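Local coordinates for CD180 antigen (Mus musculus, PDB 3T6Q), which may cooperate with MD-1 and TLR4 in the innate immune response of B cells to bacterial lipopolysaccharide, leading to NF-kappa-B activation, at residues L168-L176 with E195-F204. Sequence-based numbering, arbitrary orientation.
Sequences LSKEDMSSL and EPGAFDSAVF. With GOL (glycerol), chain K.
Consecutive leucine-rich repeats of the solenoid, LRR 6 and LRR 7, stack here on their convex side, where Glu195 of the second repeat meets the start of helix 170-174 in the first. Glu195 N donates to Leu168 O at 2.9 Å, almost in line with the carbonyl. Glu195 runs extended, its CG swung opposite the backbone N (chi1 -164°), and brings OE2 within 2.7 Å of Lys170 N, on the anti side of the carboxylate and well out of its plane. A water bridges the same oxygen to Glu171 N, so OE2 meets one amide of the helix's first turn directly and the next through water, while Ser169 and Asp172 close a capping box. The Lys170 chain crosses Glu195 at about a right angle, its CE 3.6 Å from Pro196 O. Met173 CG packs on Ala198 CB at 3.7 Å. Bends at chi2 and chi3 of Met173 turn CE over the face of the Phe199 ring, 4.1 Å from its centroid, a CH-pi contact, while SD stands oblique to the same ring in a Met-aromatic contact; CE also meets the edge of Phe204 at CZ. Leu168 CD1 borders the Phe199 edge. Strand 182-185 continues this apolar layer through Leu182 against Leu176 and Leu184 against Phe204.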
loop_
_atom_site.group_PDB
_atom_site.type_symbol
_atom_site.label_atom_id
_atom_site.label_comp_id
_atom_site.label_asym_id
_atom_site.label_seq_id
_atom_site.Cartn_x
_atom_site.Cartn_y
_atom_site.Cartn_z
ATOM N N LEU A 168 16.250 7.908 -9.813
ATOM C CA LEU A 168 15.849 8.205 -11.180
ATOM C C LEU A 168 17.047 7.893 -12.093
ATOM O O LEU A 168 18.145 8.456 -11.921
ATOM C CB LEU A 168 15.431 9.669 -11.298
ATOM C CG LEU A 168 14.302 10.228 -10.401
ATOM C CD1 LEU A 168 14.222 11.753 -10.556
ATOM C CD2 LEU A 168 12.983 9.635 -10.816
ATOM N N SER A 169 16.858 6.975 -13.038
ATOM C CA SER A 169 18.016 6.543 -13.854
ATOM C C SER A 169 17.863 7.158 -15.233
ATOM O O SER A 169 16.794 7.671 -15.561
ATOM C CB SER A 169 18.042 5.017 -13.972
ATOM O OG SER A 169 16.945 4.607 -14.789
ATOM N N LYS A 170 18.918 7.077 -16.050
ATOM C CA LYS A 170 18.829 7.451 -17.468
ATOM C C LYS A 170 17.703 6.740 -18.206
ATOM O O LYS A 170 16.927 7.348 -18.944
ATOM C CB LYS A 170 20.144 7.094 -18.171
ATOM C CG LYS A 170 21.286 8.072 -17.975
ATOM C CD LYS A 170 22.522 7.563 -18.709
ATOM C CE LYS A 170 23.472 8.689 -19.052
ATOM N NZ LYS A 170 24.552 8.164 -19.928
ATOM N N GLU A 171 17.615 5.433 -17.994
ATOM C CA GLU A 171 16.575 4.605 -18.614
ATOM C C GLU A 171 15.179 5.058 -18.252
ATOM O O GLU A 171 14.308 5.186 -19.132
ATOM C CB GLU A 171 16.761 3.161 -18.167
ATOM C CG GLU A 171 16.457 2.150 -19.241
ATOM C CD GLU A 171 17.336 0.925 -19.111
ATOM O OE1 GLU A 171 17.212 0.222 -18.081
ATOM O OE2 GLU A 171 18.148 0.674 -20.034
ATOM N N ASP A 172 14.964 5.316 -16.959
ATOM C CA ASP A 172 13.687 5.899 -16.478
ATOM C C ASP A 172 13.343 7.157 -17.241
ATOM O O ASP A 172 12.226 7.315 -17.741
ATOM C CB ASP A 172 13.790 6.283 -14.985
ATOM C CG ASP A 172 13.981 5.077 -14.061
ATOM O OD1 ASP A 172 13.641 3.951 -14.497
ATOM O OD2 ASP A 172 14.450 5.263 -12.890
ATOM N N MET A 173 14.312 8.072 -17.282
ATOM C CA MET A 173 14.103 9.368 -17.936
ATOM C C MET A 173 13.901 9.232 -19.444
ATOM O O MET A 173 13.084 9.950 -20.012
ATOM C CB MET A 173 15.250 10.356 -17.600
ATOM C CG MET A 173 15.440 10.650 -16.108
ATOM S SD MET A 173 13.896 11.136 -15.269
ATOM C CE MET A 173 13.359 12.471 -16.308
ATOM N N SER A 174 14.590 8.289 -20.100
ATOM C CA SER A 174 14.383 8.153 -21.561
ATOM C C SER A 174 12.991 7.620 -21.916
ATOM O O SER A 174 12.485 7.898 -22.982
ATOM C CB SER A 174 15.503 7.349 -22.230
ATOM O OG SER A 174 15.518 6.041 -21.725
ATOM N N SER A 175 12.342 6.902 -20.988
ATOM C CA SER A 175 10.969 6.436 -21.234
ATOM C C SER A 175 9.947 7.590 -21.392
ATOM O O SER A 175 8.846 7.376 -21.905
ATOM C CB SER A 175 10.526 5.420 -20.157
ATOM O OG SER A 175 10.151 6.065 -18.942
ATOM N N LEU A 176 10.329 8.804 -20.977
ATOM C CA LEU A 176 9.506 10.030 -21.110
ATOM C C LEU A 176 9.866 10.923 -22.297
ATOM O O LEU A 176 9.238 11.964 -22.468
ATOM C CB LEU A 176 9.661 10.935 -19.879
ATOM C CG LEU A 176 9.518 10.455 -18.451
ATOM C CD1 LEU A 176 9.885 11.580 -17.500
ATOM C CD2 LEU A 176 8.092 9.996 -18.210
ATOM N N GLU A 195 20.871 9.377 -11.623
ATOM C CA GLU A 195 22.000 8.900 -12.442
ATOM C C GLU A 195 22.577 10.083 -13.204
ATOM O O GLU A 195 21.820 10.788 -13.849
ATOM C CB GLU A 195 21.533 7.848 -13.432
ATOM C CG GLU A 195 22.702 7.045 -14.014
ATOM C CD GLU A 195 22.299 5.948 -14.987
ATOM O OE1 GLU A 195 23.224 5.320 -15.542
ATOM O OE2 GLU A 195 21.094 5.718 -15.239
ATOM N N PRO A 196 23.901 10.339 -13.094
ATOM C CA PRO A 196 24.500 11.424 -13.870
ATOM C C PRO A 196 24.130 11.289 -15.335
ATOM O O PRO A 196 24.193 10.198 -15.893
ATOM C CB PRO A 196 26.007 11.189 -13.670
ATOM C CG PRO A 196 26.072 10.664 -12.274
ATOM C CD PRO A 196 24.897 9.705 -12.212
ATOM N N GLY A 197 23.680 12.375 -15.943
ATOM C CA GLY A 197 23.299 12.347 -17.337
ATOM C C GLY A 197 21.835 12.118 -17.581
ATOM O O GLY A 197 21.359 12.338 -18.707
ATOM N N ALA A 198 21.101 11.707 -16.538
ATOM C CA ALA A 198 19.666 11.399 -16.689
ATOM C C ALA A 198 18.848 12.593 -17.132
ATOM O O ALA A 198 17.830 12.425 -17.805
ATOM C CB ALA A 198 19.074 10.780 -15.405
ATOM N N PHE A 199 19.282 13.806 -16.776
ATOM C CA PHE A 199 18.539 14.998 -17.158
ATOM C C PHE A 199 19.120 15.837 -18.305
ATOM O O PHE A 199 18.638 16.940 -18.574
ATOM C CB PHE A 199 18.304 15.870 -15.921
ATOM C CG PHE A 199 17.158 15.382 -15.086
ATOM C CD1 PHE A 199 15.901 15.971 -15.208
ATOM C CD2 PHE A 199 17.319 14.282 -14.250
ATOM C CE1 PHE A 199 14.839 15.505 -14.462
ATOM C CE2 PHE A 199 16.252 13.816 -13.491
ATOM C CZ PHE A 199 15.020 14.435 -13.599
ATOM N N ASP A 200 20.115 15.285 -18.999
ATOM C CA ASP A 200 20.726 15.963 -20.146
ATOM C C ASP A 200 19.658 16.390 -21.111
ATOM O O ASP A 200 18.817 15.579 -21.517
ATOM C CB ASP A 200 21.729 15.060 -20.870
ATOM C CG ASP A 200 23.035 14.909 -20.107
ATOM O OD1 ASP A 200 23.211 15.492 -19.000
ATOM O OD2 ASP A 200 23.896 14.174 -20.612
ATOM N N SER A 201 19.662 17.673 -21.464
ATOM C CA SER A 201 18.699 18.228 -22.409
ATOM C C SER A 201 17.205 18.112 -22.047
ATOM O O SER A 201 16.341 18.359 -22.906
ATOM C CB SER A 201 18.913 17.620 -23.806
ATOM O OG SER A 201 20.158 18.027 -24.291
ATOM N N ALA A 202 16.896 17.751 -20.805
ATOM C CA ALA A 202 15.492 17.575 -20.379
ATOM C C ALA A 202 14.781 18.913 -20.292
ATOM O O ALA A 202 15.392 19.903 -19.871
ATOM C CB ALA A 202 15.431 16.855 -19.028
ATOM N N VAL A 203 13.512 18.947 -20.720
ATOM C CA VAL A 203 12.713 20.175 -20.685
ATOM C C VAL A 203 11.346 19.863 -20.028
ATOM O O VAL A 203 10.527 19.121 -20.588
ATOM C CB VAL A 203 12.512 20.783 -22.098
ATOM C CG1 VAL A 203 11.598 22.002 -22.037
ATOM C CG2 VAL A 203 13.852 21.150 -22.724
ATOM N N PHE A 204 11.116 20.418 -18.837
ATOM C CA PHE A 204 9.866 20.196 -18.061
ATOM C C PHE A 204 9.102 21.467 -17.866
ATOM O O PHE A 204 9.697 22.549 -17.781
ATOM C CB PHE A 204 10.184 19.633 -16.682
ATOM C CG PHE A 204 10.560 18.197 -16.717
ATOM C CD1 PHE A 204 9.571 17.205 -16.616
ATOM C CD2 PHE A 204 11.884 17.825 -16.918
ATOM C CE1 PHE A 204 9.929 15.864 -16.697
ATOM C CE2 PHE A 204 12.245 16.487 -16.997
ATOM C CZ PHE A 204 11.262 15.503 -16.887
HETATM C C1 GOL K . 11.758 15.088 -21.722
HETATM O O1 GOL K . 12.452 16.327 -21.790
HETATM C C2 GOL K . 10.644 15.375 -20.751
HETATM O O2 GOL K . 10.349 14.154 -20.090
HETATM C C3 GOL K . 9.425 15.862 -21.525
HETATM O O3 GOL K . 8.868 17.063 -20.951
HETATM O O HOH W 1 26.288 10.605 -18.583
HETATM O O HOH W 2 19.937 3.900 -16.792
#